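Local coordinates for kelch domain-containing protein (PDB 5C86) that probably oxidises alcohols as a fungal copper-dependent oxidase of the AA5 family, related to galactose oxidase and here in its metal-free form, at residues 124-129 / 201-206; 130-135 / 157-162; 48-53 / 57-62; 27-32 / 106-111. One frame throughout, in Å; residues are numbered along the deposited sequence.

Interaction 1: 124-129 / 201-206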
loop_
_atom_site.group_PDB
_atom_site.type_symbol
_atom_site.label_atom_id
_atom_site.label_comp_id
_atom_site.label_asym_id
_atom_site.label_seq_id
_atom_site.Cartn_x
_atom_site.Cartn_y
_atom_site.Cartn_z
ATOM N N CYS A 124 -5.427 2.599 -8.644
ATOM C CA CYS A 124 -4.495 3.635 -8.180
ATOM C C CYS A 124 -4.988 5.026 -8.500
ATOM O O CYS A 124 -5.654 5.274 -9.509
ATOM C CB CYS A 124 -3.104 3.421 -8.818
ATOM S SG CYS A 124 -3.013 3.535 -10.650
ATOM N N THR A 125 -4.557 5.966 -7.663
ATOM C CA THR A 125 -4.823 7.351 -7.781
ATOM C C THR A 125 -3.798 7.926 -8.711
ATOM O O THR A 125 -2.584 7.856 -8.480
ATOM C CB THR A 125 -4.802 8.032 -6.441
ATOM O OG1 THR A 125 -5.786 7.440 -5.622
ATOM C CG2 THR A 125 -5.179 9.485 -6.558
ATOM N N THR A 126 -4.242 8.649 -9.756
ATOM C CA THR A 126 -3.311 9.185 -10.709
ATOM C C THR A 126 -2.874 10.617 -10.324
ATOM O O THR A 126 -3.409 11.221 -9.392
ATOM C CB THR A 126 -3.889 9.229 -12.162
ATOM O OG1 THR A 126 -4.862 10.307 -12.206
ATOM C CG2 THR A 126 -4.557 7.942 -12.470
ATOM N N SER A 127 -1.936 11.122 -11.099
ATOM C CA SER A 127 -1.454 12.506 -10.900
ATOM C C SER A 127 -2.578 13.535 -11.019
ATOM O O SER A 127 -2.484 14.653 -10.528
ATOM C CB SER A 127 -0.370 12.816 -11.866
ATOM O OG SER A 127 -0.806 12.814 -13.249
ATOM N N GLU A 128 -3.638 13.176 -11.744
ATOM C CA GLU A 128 -4.841 14.015 -11.880
ATOM C C GLU A 128 -5.848 13.870 -10.806
ATOM O O GLU A 128 -6.903 14.527 -10.822
ATOM C CB GLU A 128 -5.507 13.775 -13.270
ATOM C CG GLU A 128 -4.608 14.054 -14.417
ATOM C CD GLU A 128 -5.277 13.805 -15.805
ATOM O OE1 GLU A 128 -6.130 12.883 -15.893
ATOM O OE2 GLU A 128 -4.878 14.518 -16.803
ATOM N N GLY A 129 -5.601 12.967 -9.842
ATOM C CA GLY A 129 -6.530 12.681 -8.841
ATOM C C GLY A 129 -7.650 11.709 -9.290
ATOM O O GLY A 129 -8.554 11.424 -8.505
ATOM N N TYR A 201 0.743 2.705 -19.200
ATOM C CA TYR A 201 -0.605 3.088 -19.521
ATOM C C TYR A 201 -0.731 4.579 -19.349
ATOM O O TYR A 201 -0.083 5.198 -18.470
ATOM C CB TYR A 201 -1.632 2.424 -18.651
ATOM C CG TYR A 201 -1.754 0.929 -18.897
ATOM C CD1 TYR A 201 -2.643 0.465 -19.846
ATOM C CD2 TYR A 201 -0.984 -0.011 -18.221
ATOM C CE1 TYR A 201 -2.765 -0.899 -20.104
ATOM C CE2 TYR A 201 -1.101 -1.356 -18.479
ATOM C CZ TYR A 201 -1.984 -1.808 -19.442
ATOM O OH TYR A 201 -2.175 -3.160 -19.724
ATOM N N ASP A 202 -1.510 5.206 -20.245
ATOM C CA ASP A 202 -1.839 6.614 -20.172
ATOM C C ASP A 202 -3.301 6.649 -19.938
ATOM O O ASP A 202 -4.079 5.982 -20.642
ATOM C CB ASP A 202 -1.469 7.293 -21.497
ATOM C CG ASP A 202 -1.730 8.814 -21.506
ATOM O OD1 ASP A 202 -2.334 9.386 -20.601
ATOM O OD2 ASP A 202 -1.311 9.418 -22.513
ATOM N N THR A 203 -3.714 7.353 -18.901
ATOM C CA THR A 203 -5.043 7.396 -18.462
ATOM C C THR A 203 -5.803 8.616 -18.992
ATOM O O THR A 203 -6.948 8.804 -18.575
ATOM C CB THR A 203 -5.167 7.369 -16.920
ATOM O OG1 THR A 203 -4.584 8.566 -16.394
ATOM C CG2 THR A 203 -4.453 6.079 -16.358
ATOM N N LYS A 204 -5.170 9.409 -19.830
ATOM C CA LYS A 204 -5.811 10.654 -20.295
ATOM C C LYS A 204 -6.555 10.303 -21.620
ATOM O O LYS A 204 -6.158 9.376 -22.349
ATOM C CB LYS A 204 -4.758 11.690 -20.554
ATOM C CG LYS A 204 -3.954 12.137 -19.332
ATOM C CD LYS A 204 -3.089 13.346 -19.684
ATOM C CE LYS A 204 -2.069 13.195 -20.791
ATOM N NZ LYS A 204 -1.190 12.012 -20.764
ATOM N N GLY A 205 -7.625 11.030 -21.921
ATOM C CA GLY A 205 -8.259 10.900 -23.272
ATOM C C GLY A 205 -8.921 9.534 -23.404
ATOM O O GLY A 205 -9.699 9.129 -22.519
ATOM N N THR A 206 -8.596 8.844 -24.499
ATOM C CA THR A 206 -9.092 7.520 -24.748
ATOM C C THR A 206 -8.059 6.454 -24.304
ATOM O O THR A 206 -8.269 5.231 -24.457
ATOM C CB THR A 206 -9.513 7.288 -26.252
ATOM O OG1 THR A 206 -8.386 7.399 -27.080
ATOM C CG2 THR A 206 -10.500 8.341 -26.710
HETATM O O HOH W 1 -5.582 10.562 -14.675
#

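Interaction 2: 130-135 / 157-162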
loop_
_atom_site.group_PDB
_atom_site.type_symbol
_atom_site.label_atom_id
_atom_site.label_comp_id
_atom_site.label_asym_id
_atom_site.label_seq_id
_atom_site.Cartn_x
_atom_site.Cartn_y
_atom_site.Cartn_z
ATOM N N LYS A 130 -7.476 11.140 -10.448
ATOM C CA LYS A 130 -8.465 10.161 -10.934
ATOM C C LYS A 130 -8.110 8.802 -10.385
ATOM O O LYS A 130 -7.019 8.618 -9.851
ATOM C CB LYS A 130 -8.507 10.159 -12.473
ATOM C CG LYS A 130 -9.086 11.468 -12.981
ATOM C CD LYS A 130 -9.199 11.430 -14.483
ATOM C CE LYS A 130 -9.837 12.737 -14.947
ATOM N NZ LYS A 130 -9.757 12.830 -16.429
ATOM N N ILE A 131 -9.039 7.857 -10.488
ATOM C CA ILE A 131 -8.813 6.479 -9.971
ATOM C C ILE A 131 -8.801 5.516 -11.137
ATOM O O ILE A 131 -9.863 5.366 -11.825
ATOM C CB ILE A 131 -9.822 5.993 -8.954
ATOM C CG1 ILE A 131 -10.150 6.965 -7.830
ATOM C CG2 ILE A 131 -9.450 4.617 -8.502
ATOM C CD1 ILE A 131 -8.988 7.454 -6.984
ATOM N N PHE A 132 -7.678 4.907 -11.437
ATOM C CA PHE A 132 -7.508 3.975 -12.592
ATOM C C PHE A 132 -7.606 2.573 -12.063
ATOM O O PHE A 132 -6.926 2.240 -11.044
ATOM C CB PHE A 132 -6.169 4.209 -13.257
ATOM C CG PHE A 132 -5.799 3.268 -14.335
ATOM C CD1 PHE A 132 -6.513 3.220 -15.534
ATOM C CD2 PHE A 132 -4.749 2.368 -14.146
ATOM C CE1 PHE A 132 -6.064 2.417 -16.583
ATOM C CE2 PHE A 132 -4.353 1.505 -15.185
ATOM C CZ PHE A 132 -5.011 1.527 -16.408
ATOM N N VAL A 133 -8.399 1.734 -12.739
ATOM C CA VAL A 133 -8.408 0.285 -12.385
ATOM C C VAL A 133 -8.175 -0.536 -13.629
ATOM O O VAL A 133 -8.565 -0.122 -14.758
ATOM C CB VAL A 133 -9.704 -0.187 -11.693
ATOM C CG1 VAL A 133 -10.061 0.627 -10.464
ATOM C CG2 VAL A 133 -10.915 -0.094 -12.612
ATOM N N ILE A 134 -7.563 -1.708 -13.433
ATOM C CA ILE A 134 -7.396 -2.614 -14.525
ATOM C C ILE A 134 -7.293 -4.033 -14.001
ATOM O O ILE A 134 -6.817 -4.284 -12.890
ATOM C CB ILE A 134 -6.199 -2.221 -15.426
ATOM C CG1 ILE A 134 -6.250 -2.946 -16.811
ATOM C CG2 ILE A 134 -4.846 -2.468 -14.717
ATOM C CD1 ILE A 134 -5.312 -2.379 -17.823
ATOM N N GLY A 135 -7.726 -4.963 -14.851
ATOM C CA GLY A 135 -7.799 -6.366 -14.448
ATOM C C GLY A 135 -8.809 -6.748 -13.419
ATOM O O GLY A 135 -9.767 -6.034 -13.114
ATOM N N THR A 157 -15.090 5.894 -17.026
ATOM C CA THR A 157 -14.951 5.864 -18.468
ATOM C C THR A 157 -13.984 4.710 -18.836
ATOM O O THR A 157 -12.865 4.632 -18.302
ATOM C CB THR A 157 -14.422 7.222 -18.928
ATOM O OG1 THR A 157 -15.230 8.253 -18.322
ATOM C CG2 THR A 157 -14.466 7.336 -20.457
ATOM N N LYS A 158 -14.374 3.815 -19.751
ATOM C CA LYS A 158 -13.489 2.865 -20.331
ATOM C C LYS A 158 -12.460 3.503 -21.161
ATOM O O LYS A 158 -12.714 4.493 -21.857
ATOM C CB LYS A 158 -14.259 1.810 -21.175
ATOM C CG LYS A 158 -15.220 1.053 -20.301
ATOM C CD LYS A 158 -15.910 -0.117 -20.957
ATOM C CE LYS A 158 -16.909 0.434 -21.988
ATOM N NZ LYS A 158 -17.883 -0.667 -22.147
ATOM N N LEU A 159 -11.232 2.975 -21.122
ATOM C CA LEU A 159 -10.174 3.533 -21.866
ATOM C C LEU A 159 -9.787 2.506 -22.940
ATOM O O LEU A 159 -9.098 1.501 -22.681
ATOM C CB LEU A 159 -8.988 3.810 -20.961
ATOM C CG LEU A 159 -9.262 4.932 -19.953
ATOM C CD1 LEU A 159 -8.209 4.914 -18.803
ATOM C CD2 LEU A 159 -9.330 6.311 -20.638
ATOM N N ALA A 160 -10.280 2.710 -24.179
ATOM C CA ALA A 160 -9.959 1.784 -25.279
ATOM C C ALA A 160 -8.474 1.549 -25.457
ATOM O O ALA A 160 -8.024 0.432 -25.873
ATOM C CB ALA A 160 -10.565 2.317 -26.596
ATOM N N GLY A 161 -7.658 2.558 -25.154
ATOM C CA GLY A 161 -6.239 2.431 -25.314
ATOM C C GLY A 161 -5.517 1.780 -24.146
ATOM O O GLY A 161 -4.278 1.685 -24.196
ATOM N N CYS A 162 -6.300 1.329 -23.163
ATOM C CA CYS A 162 -5.741 0.598 -21.960
ATOM C C CYS A 162 -6.314 -0.801 -21.769
ATOM O O CYS A 162 -6.999 -1.075 -20.807
ATOM C CB CYS A 162 -6.000 1.411 -20.695
ATOM S SG CYS A 162 -5.365 3.096 -20.705
#

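Interaction 3: 48-53 / 57-62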
loop_
_atom_site.group_PDB
_atom_site.type_symbol
_atom_site.label_atom_id
_atom_site.label_comp_id
_atom_site.label_asym_id
_atom_site.label_seq_id
_atom_site.Cartn_x
_atom_site.Cartn_y
_atom_site.Cartn_z
ATOM N N TYR A 48 -18.526 -6.062 7.081
ATOM C CA TYR A 48 -18.132 -5.911 8.464
ATOM C C TYR A 48 -16.776 -5.198 8.543
ATOM O O TYR A 48 -15.844 -5.602 7.879
ATOM C CB TYR A 48 -18.064 -7.206 9.213
ATOM C CG TYR A 48 -19.442 -7.711 9.566
ATOM C CD1 TYR A 48 -20.166 -8.491 8.667
ATOM C CD2 TYR A 48 -20.013 -7.389 10.814
ATOM C CE1 TYR A 48 -21.446 -8.990 9.031
ATOM C CE2 TYR A 48 -21.278 -7.857 11.166
ATOM C CZ TYR A 48 -21.972 -8.662 10.273
ATOM O OH TYR A 48 -23.235 -9.127 10.599
ATOM N N THR A 49 -16.678 -4.235 9.472
ATOM C CA THR A 49 -15.440 -3.441 9.707
ATOM C C THR A 49 -15.189 -3.328 11.155
ATOM O O THR A 49 -16.127 -3.464 12.012
ATOM C CB THR A 49 -15.439 -2.081 9.025
ATOM O OG1 THR A 49 -16.229 -1.139 9.798
ATOM C CG2 THR A 49 -15.906 -2.108 7.606
ATOM N N SER A 50 -13.947 -3.078 11.509
ATOM C CA SER A 50 -13.570 -2.800 12.892
ATOM C C SER A 50 -12.444 -1.766 12.845
ATOM O O SER A 50 -11.806 -1.565 11.800
ATOM C CB SER A 50 -13.172 -4.045 13.631
ATOM O OG SER A 50 -12.609 -3.825 14.919
ATOM N N LEU A 51 -12.285 -1.034 13.929
ATOM C CA LEU A 51 -11.326 0.090 14.016
ATOM C C LEU A 51 -10.455 -0.051 15.219
ATOM O O LEU A 51 -10.996 -0.245 16.330
ATOM C CB LEU A 51 -12.091 1.377 14.116
ATOM C CG LEU A 51 -11.269 2.682 14.121
ATOM C CD1 LEU A 51 -10.823 2.974 12.712
ATOM C CD2 LEU A 51 -12.050 3.885 14.683
ATOM N N TYR A 52 -9.131 0.080 15.056
ATOM C CA TYR A 52 -8.202 0.092 16.153
ATOM C C TYR A 52 -7.799 1.546 16.402
ATOM O O TYR A 52 -7.399 2.250 15.509
ATOM C CB TYR A 52 -6.923 -0.728 15.891
ATOM C CG TYR A 52 -5.820 -0.583 16.898
ATOM C CD1 TYR A 52 -5.846 -1.247 18.092
ATOM C CD2 TYR A 52 -4.729 0.198 16.621
ATOM C CE1 TYR A 52 -4.836 -1.099 19.020
ATOM C CE2 TYR A 52 -3.699 0.312 17.498
ATOM C CZ TYR A 52 -3.770 -0.323 18.701
ATOM O OH TYR A 52 -2.697 -0.173 19.534
ATOM N N ASN A 53 -8.040 2.024 17.630
ATOM C CA ASN A 53 -7.679 3.371 18.023
ATOM C C ASN A 53 -6.268 3.390 18.531
ATOM O O ASN A 53 -5.933 2.768 19.534
ATOM C CB ASN A 53 -8.664 3.832 19.116
ATOM C CG ASN A 53 -8.515 5.271 19.405
ATOM O OD1 ASN A 53 -7.481 5.702 19.850
ATOM N ND2 ASN A 53 -9.461 5.996 19.046
ATOM N N GLY A 57 -5.802 2.387 22.242
ATOM C CA GLY A 57 -5.711 0.928 22.116
ATOM C C GLY A 57 -7.090 0.201 22.039
ATOM O O GLY A 57 -7.122 -0.986 21.932
ATOM N N ASN A 58 -8.206 0.903 22.068
ATOM C CA ASN A 58 -9.525 0.277 21.942
ATOM C C ASN A 58 -9.690 -0.383 20.568
ATOM O O ASN A 58 -9.365 0.230 19.520
ATOM C CB ASN A 58 -10.629 1.338 22.098
ATOM C CG ASN A 58 -12.038 0.777 21.923
ATOM O OD1 ASN A 58 -12.680 1.001 20.880
ATOM N ND2 ASN A 58 -12.530 0.030 22.933
ATOM N N ILE A 59 -10.234 -1.604 20.550
ATOM C CA ILE A 59 -10.637 -2.218 19.299
ATOM C C ILE A 59 -12.123 -2.220 19.318
ATOM O O ILE A 59 -12.720 -2.682 20.278
ATOM C CB ILE A 59 -10.119 -3.630 19.143
ATOM C CG1 ILE A 59 -8.612 -3.592 19.033
ATOM C CG2 ILE A 59 -10.701 -4.287 17.883
ATOM C CD1 ILE A 59 -7.958 -4.769 19.727
ATOM N N SER A 60 -12.714 -1.659 18.292
ATOM C CA SER A 60 -14.177 -1.521 18.227
ATOM C C SER A 60 -14.870 -2.860 17.890
ATOM O O SER A 60 -14.274 -3.747 17.239
ATOM C CB SER A 60 -14.554 -0.463 17.187
ATOM O OG SER A 60 -14.480 -0.950 15.855
ATOM N N ASP A 61 -16.137 -2.988 18.292
ATOM C CA ASP A 61 -16.895 -4.131 17.876
ATOM C C ASP A 61 -17.117 -4.089 16.369
ATOM O O ASP A 61 -17.201 -3.009 15.732
ATOM C CB ASP A 61 -18.281 -4.153 18.593
ATOM C CG ASP A 61 -18.172 -4.210 20.119
ATOM O OD1 ASP A 61 -17.320 -4.915 20.699
ATOM O OD2 ASP A 61 -19.008 -3.552 20.766
ATOM N N ALA A 62 -17.330 -5.266 15.789
ATOM C CA ALA A 62 -17.564 -5.331 14.365
ATOM C C ALA A 62 -18.893 -4.703 14.035
ATOM O O ALA A 62 -19.898 -5.009 14.709
ATOM C CB ALA A 62 -17.505 -6.777 13.871
HETATM O O HOH W 2 -11.779 1.900 18.199
#

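Interaction 4: 27-32 / 106-111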
loop_
_atom_site.group_PDB
_atom_site.type_symbol
_atom_site.label_atom_id
_atom_site.label_comp_id
_atom_site.label_asym_id
_atom_site.label_seq_id
_atom_site.Cartn_x
_atom_site.Cartn_y
_atom_site.Cartn_z
ATOM N N ASN A 27 -5.892 6.162 13.027
ATOM C CA ASN A 27 -6.467 4.910 13.462
ATOM C C ASN A 27 -6.343 3.869 12.311
ATOM O O ASN A 27 -6.222 4.209 11.148
ATOM C CB ASN A 27 -7.886 5.211 13.959
ATOM C CG ASN A 27 -7.856 6.043 15.231
ATOM O OD1 ASN A 27 -6.945 5.897 16.041
ATOM N ND2 ASN A 27 -8.917 6.807 15.454
ATOM N N LEU A 28 -6.474 2.624 12.676
ATOM C CA LEU A 28 -6.396 1.522 11.660
ATOM C C LEU A 28 -7.795 0.920 11.456
ATOM O O LEU A 28 -8.373 0.311 12.390
ATOM C CB LEU A 28 -5.479 0.456 12.155
ATOM C CG LEU A 28 -5.123 -0.673 11.142
ATOM C CD1 LEU A 28 -4.269 -0.149 9.953
ATOM C CD2 LEU A 28 -4.453 -1.777 11.916
ATOM N N LEU A 29 -8.260 1.100 10.269
ATOM C CA LEU A 29 -9.561 0.531 9.826
ATOM C C LEU A 29 -9.334 -0.792 9.119
ATOM O O LEU A 29 -8.511 -0.855 8.198
ATOM C CB LEU A 29 -10.331 1.451 8.895
ATOM C CG LEU A 29 -11.736 1.087 8.374
ATOM C CD1 LEU A 29 -12.708 1.029 9.517
ATOM C CD2 LEU A 29 -12.174 2.125 7.408
ATOM N N VAL A 30 -10.028 -1.836 9.551
ATOM C CA VAL A 30 -9.899 -3.150 8.940
ATOM C C VAL A 30 -11.264 -3.650 8.439
ATOM O O VAL A 30 -12.310 -3.306 9.042
ATOM C CB VAL A 30 -9.229 -4.151 9.853
ATOM C CG1 VAL A 30 -8.035 -3.546 10.562
ATOM C CG2 VAL A 30 -10.213 -4.754 10.883
ATOM N N TRP A 31 -11.248 -4.494 7.422
ATOM C CA TRP A 31 -12.504 -5.139 7.020
ATOM C C TRP A 31 -12.249 -6.503 6.427
ATOM O O TRP A 31 -11.174 -6.832 5.965
ATOM C CB TRP A 31 -13.332 -4.315 6.079
ATOM C CG TRP A 31 -12.856 -4.078 4.665
ATOM C CD1 TRP A 31 -13.126 -4.860 3.596
ATOM C CD2 TRP A 31 -12.069 -2.977 4.174
ATOM N NE1 TRP A 31 -12.627 -4.325 2.459
ATOM C CE2 TRP A 31 -11.942 -3.174 2.794
ATOM C CE3 TRP A 31 -11.456 -1.862 4.773
ATOM C CZ2 TRP A 31 -11.236 -2.299 1.944
ATOM C CZ3 TRP A 31 -10.737 -0.965 3.930
ATOM C CH2 TRP A 31 -10.672 -1.184 2.529
ATOM N N SER A 32 -13.293 -7.362 6.460
ATOM C CA SER A 32 -13.238 -8.762 5.937
ATOM C C SER A 32 -14.108 -8.832 4.720
ATOM O O SER A 32 -13.638 -8.845 3.578
ATOM C CB SER A 32 -13.624 -9.746 7.018
ATOM O OG SER A 32 -14.894 -9.375 7.659
ATOM N N SER A 106 -18.777 6.232 10.368
ATOM C CA SER A 106 -19.916 6.587 9.590
ATOM C C SER A 106 -20.131 5.611 8.392
ATOM O O SER A 106 -19.226 4.827 8.049
ATOM C CB SER A 106 -19.796 8.048 9.172
ATOM O OG SER A 106 -18.863 8.330 8.105
ATOM N N PRO A 107 -21.294 5.681 7.712
ATOM C CA PRO A 107 -21.564 4.694 6.655
ATOM C C PRO A 107 -20.703 4.913 5.416
ATOM O O PRO A 107 -20.483 6.048 4.993
ATOM C CB PRO A 107 -23.054 4.909 6.335
ATOM C CG PRO A 107 -23.630 5.505 7.637
ATOM C CD PRO A 107 -22.540 6.405 8.129
ATOM N N TRP A 108 -20.281 3.814 4.804
ATOM C CA TRP A 108 -19.720 3.905 3.466
ATOM C C TRP A 108 -20.845 4.318 2.570
ATOM O O TRP A 108 -22.000 3.818 2.725
ATOM C CB TRP A 108 -19.190 2.547 3.018
ATOM C CG TRP A 108 -17.925 2.119 3.773
ATOM C CD1 TRP A 108 -17.786 1.698 5.029
ATOM C CD2 TRP A 108 -16.582 2.145 3.201
ATOM N NE1 TRP A 108 -16.433 1.438 5.315
ATOM C CE2 TRP A 108 -15.718 1.708 4.183
ATOM C CE3 TRP A 108 -16.096 2.489 1.964
ATOM C CZ2 TRP A 108 -14.329 1.619 3.974
ATOM C CZ3 TRP A 108 -14.785 2.378 1.744
ATOM C CH2 TRP A 108 -13.918 1.959 2.739
ATOM N N THR A 109 -20.603 5.142 1.617
ATOM C CA THR A 109 -21.674 5.533 0.689
ATOM C C THR A 109 -21.375 5.161 -0.754
ATOM O O THR A 109 -20.226 4.989 -1.150
ATOM C CB THR A 109 -21.915 7.035 0.858
ATOM O OG1 THR A 109 -20.772 7.792 0.379
ATOM C CG2 THR A 109 -22.253 7.358 2.303
ATOM N N PRO A 110 -22.376 5.103 -1.643
ATOM C CA PRO A 110 -22.131 4.679 -2.972
ATOM C C PRO A 110 -21.651 5.731 -3.879
ATOM O O PRO A 110 -22.012 6.894 -3.780
ATOM C CB PRO A 110 -23.549 4.192 -3.466
ATOM C CG PRO A 110 -24.446 5.018 -2.662
ATOM C CD PRO A 110 -23.820 5.092 -1.312
ATOM N N LEU A 111 -20.802 5.332 -4.784
ATOM C CA LEU A 111 -20.436 6.043 -5.956
ATOM C C LEU A 111 -20.928 5.314 -7.166
ATOM O O LEU A 111 -21.547 4.269 -7.020
ATOM C CB LEU A 111 -18.911 6.319 -5.982
ATOM C CG LEU A 111 -18.338 7.202 -4.845
ATOM C CD1 LEU A 111 -16.821 7.367 -5.001
ATOM C CD2 LEU A 111 -18.939 8.586 -4.854
#

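Interaction 1: 124-129 / 201-206
Glu128 and Lys204 meet across the gap between two turns of neighbouring propeller blades, and the glutamate is the clearest guide to how that gap is bridged. Its CB points toward the 201-206 segment, and CG lies beside its own backbone N (chi1 -58°), from where the chain runs out straight to the carboxylate. CD comes within 4.1 Å of Lys204 CG. At the tip, OE2 rests against the aliphatic part of the lysine, 3.6 Å from Lys204 CD, the two side chains crossing at about a right angle. OE1 instead accepts a hydrogen bond from a water molecule at 2.7 Å. The same water donates to Thr203 OG1 at 2.8 Å and is hydrogen-bonded to Thr126 OG1, so three side chains of the two segments share it. Next to this site the threonines approach tip to tip, Thr126 CG2 lying 4.0 Å from Thr203 OG1. Thr203 OG1 is also hydrogen-bonded to Gly187 O.

Both turns are braced from within. Thr126 OG1 accepts from Glu128 N in an ST turn, inside a type I turn from Thr126 to Gly129 that joins strands 122-125 and 131-134. Asp202 OD1 takes two donors from opposite faces of its plane, Lys204 N in an Asx turn and Lys204 NZ in a salt bridge, and the ammonium also reaches Asn186 O. With Lys204 NZ 6.0 Å from Glu128 OE2, the glutamate touches the methylenes of the lysine and the charged ends are not in contact. Between 124-129 and 201-206 the polar link is a shared water, which connects the carboxylate with both threonine hydroxyls.

Interaction 2: 130-135 / 157-162
Leu159 is the first residue of the 157-162 segment to reach strand 131-134, and it does so with a single methyl. CD1 lies 4.0 Å from Phe132 CE1, near the plane of the ring, so the leucine meets the phenylalanine at its edge while the two side chains cross at a slant. Phe132 CG is anti to its backbone N (chi1 174°), a setting that carries the ring edge to the leucine although the CB itself does not aim at the segment. Leu159 also touches Val148, on the strand that lies between the two partners in the sheet.

After Leu159 the chain folds through Ala160 and Gly161 in a type I turn, closed by the bond from Cys162 N to Leu159 O at 2.8 Å. Gly161 O is hydrogen-bonded to Asn209 ND2 of the next blade. The turn then brings Cys162 back to the same ring. Its CB sits 4.2 Å from Phe132 CE1, again near the ring plane, while SG stands 5.4 Å from the ring centroid in an oblique sulfur-aromatic contact, 64° off the ring normal. The cysteine backbone takes part as well, Cys162 O lying 3.7 Å from Ile134 CD1 at the end of an extended isoleucine chain.

Tyr201, from the adjoining blade, packs on both Ile134 and Cys162. The contact thus joins the second strand of a four-stranded Kelch blade to the exit from its fourth. Across it there are no hydrogen bonds: the cohesion comes from buried apolar and sulfur-aromatic contact largely gathered round the Phe132 ring, with Ile134 CD1 against Cys162 O beside it.

Interaction 3: 48-53 / 57-62
Tyr52 and Ile59 face each other near the turn of a β-hairpin, the antiparallel return that leads from strand 47-52 to the outer strand 63-66 of a propeller blade. They form a single non-hydrogen-bonded pair, CA to CA 4.6 Å apart. Tyr52 CG is anti to its backbone N (chi1 171°), and the ring lies so that Ile59 CG1, in a residue modelled in two conformers, meets Tyr52 CD1 at 3.7 Å, in the plane of the ring and at its edge. Val10 touches both residues, and the Tyr52 ring also meets that of Phe367, which ties the hairpin to the neighbouring blade.

Farther along, two serines stand in for a regular backbone pairing. Ser60 points toward the strand, and its OG, placed between its own N and carbonyl carbon (chi1 78°), accepts from Leu51 N at 2.9 Å. Ser50 OG donates in turn to Ser60 O at 2.9 Å, tilted 29° from the carbonyl plane. Each hydroxyl thus engages the main chain of the other segment, while Ser60 N keeps an ordinary bond to Leu51 O. At the end away from the turn, Tyr48 CD2 rests 4.0 Å from Ala62 CB.

Toward the turn, Asn53 N donates almost straight to Asn58 O. Asn58 carries an N-linked glycan in another structure of this protein, as suits its exposed place. Within the connection, Asn53 OD1 holds Thr56 N, and the last bond across the hairpin runs from Gly57 N to Asn53 O at 2.7 Å.

Interaction 4: 27-32 / 106-111
Two indoles set the form of this contact: Trp108 turns an edge of its benzo ring toward the face of the corresponding ring of Trp31. The six-membered rings have centroids 5.7 Å apart and planes inclined at 69°, a T-shaped pair somewhat short of perpendicular. The closest carbons are Trp108 CZ2 and Trp31 CZ3, at 4.4 Å. Trp108 CZ2 is also the atom that meets Leu29, whose CD2 lies 4.1 Å away, so one corner of a single indole touches both Leu29 and Trp31. Leu29 and Trp108 run past each other in opposite senses.

The first torsion of Trp108, -71°, sets CG beside its backbone N and sends the indole from the loop before strand 109-111 back into the interior. Trp31 points toward it from its strand. Leu98 lies against both Leu29 and Trp108.

The polar edges of the indoles find partners elsewhere. Trp31 NE1 is hydrogen-bonded to Met71 O, while Trp108 NE1 has a weak bond to the side chain of Gln65, whose backbone also pairs with that of Trp108. The contact joins the blade containing strand 28-31 to the next one round the propeller. The Trp31 side chain lies about 8 Å from that of His423, a copper ligand in another structure of this protein. Across the interface itself the attraction is aromatic and apolar, leaving each N-H to a partner outside the pair, weakly so for Trp108.

In the fold
Followed from the N terminus, the chain opens interaction 4 at strand 28-31 and passes through a loop to strand 47-52, its neighbour in the same blade. Interaction 3 closes there at once, a short loop nested inside the longer one that interaction 4 completes at 106-111 in the following blade. The pattern then repeats: interaction 1 opens at 124-129, interaction 2 starts on the adjacent strand and closes within its blade at 157-162, and interaction 1 closes later at 201-206. Neither pair crosses the other; they stand in series. Interactions 2 and 3 lie within single blades, whereas interactions 1 and 4 join successive blades of the Kelch-type propeller.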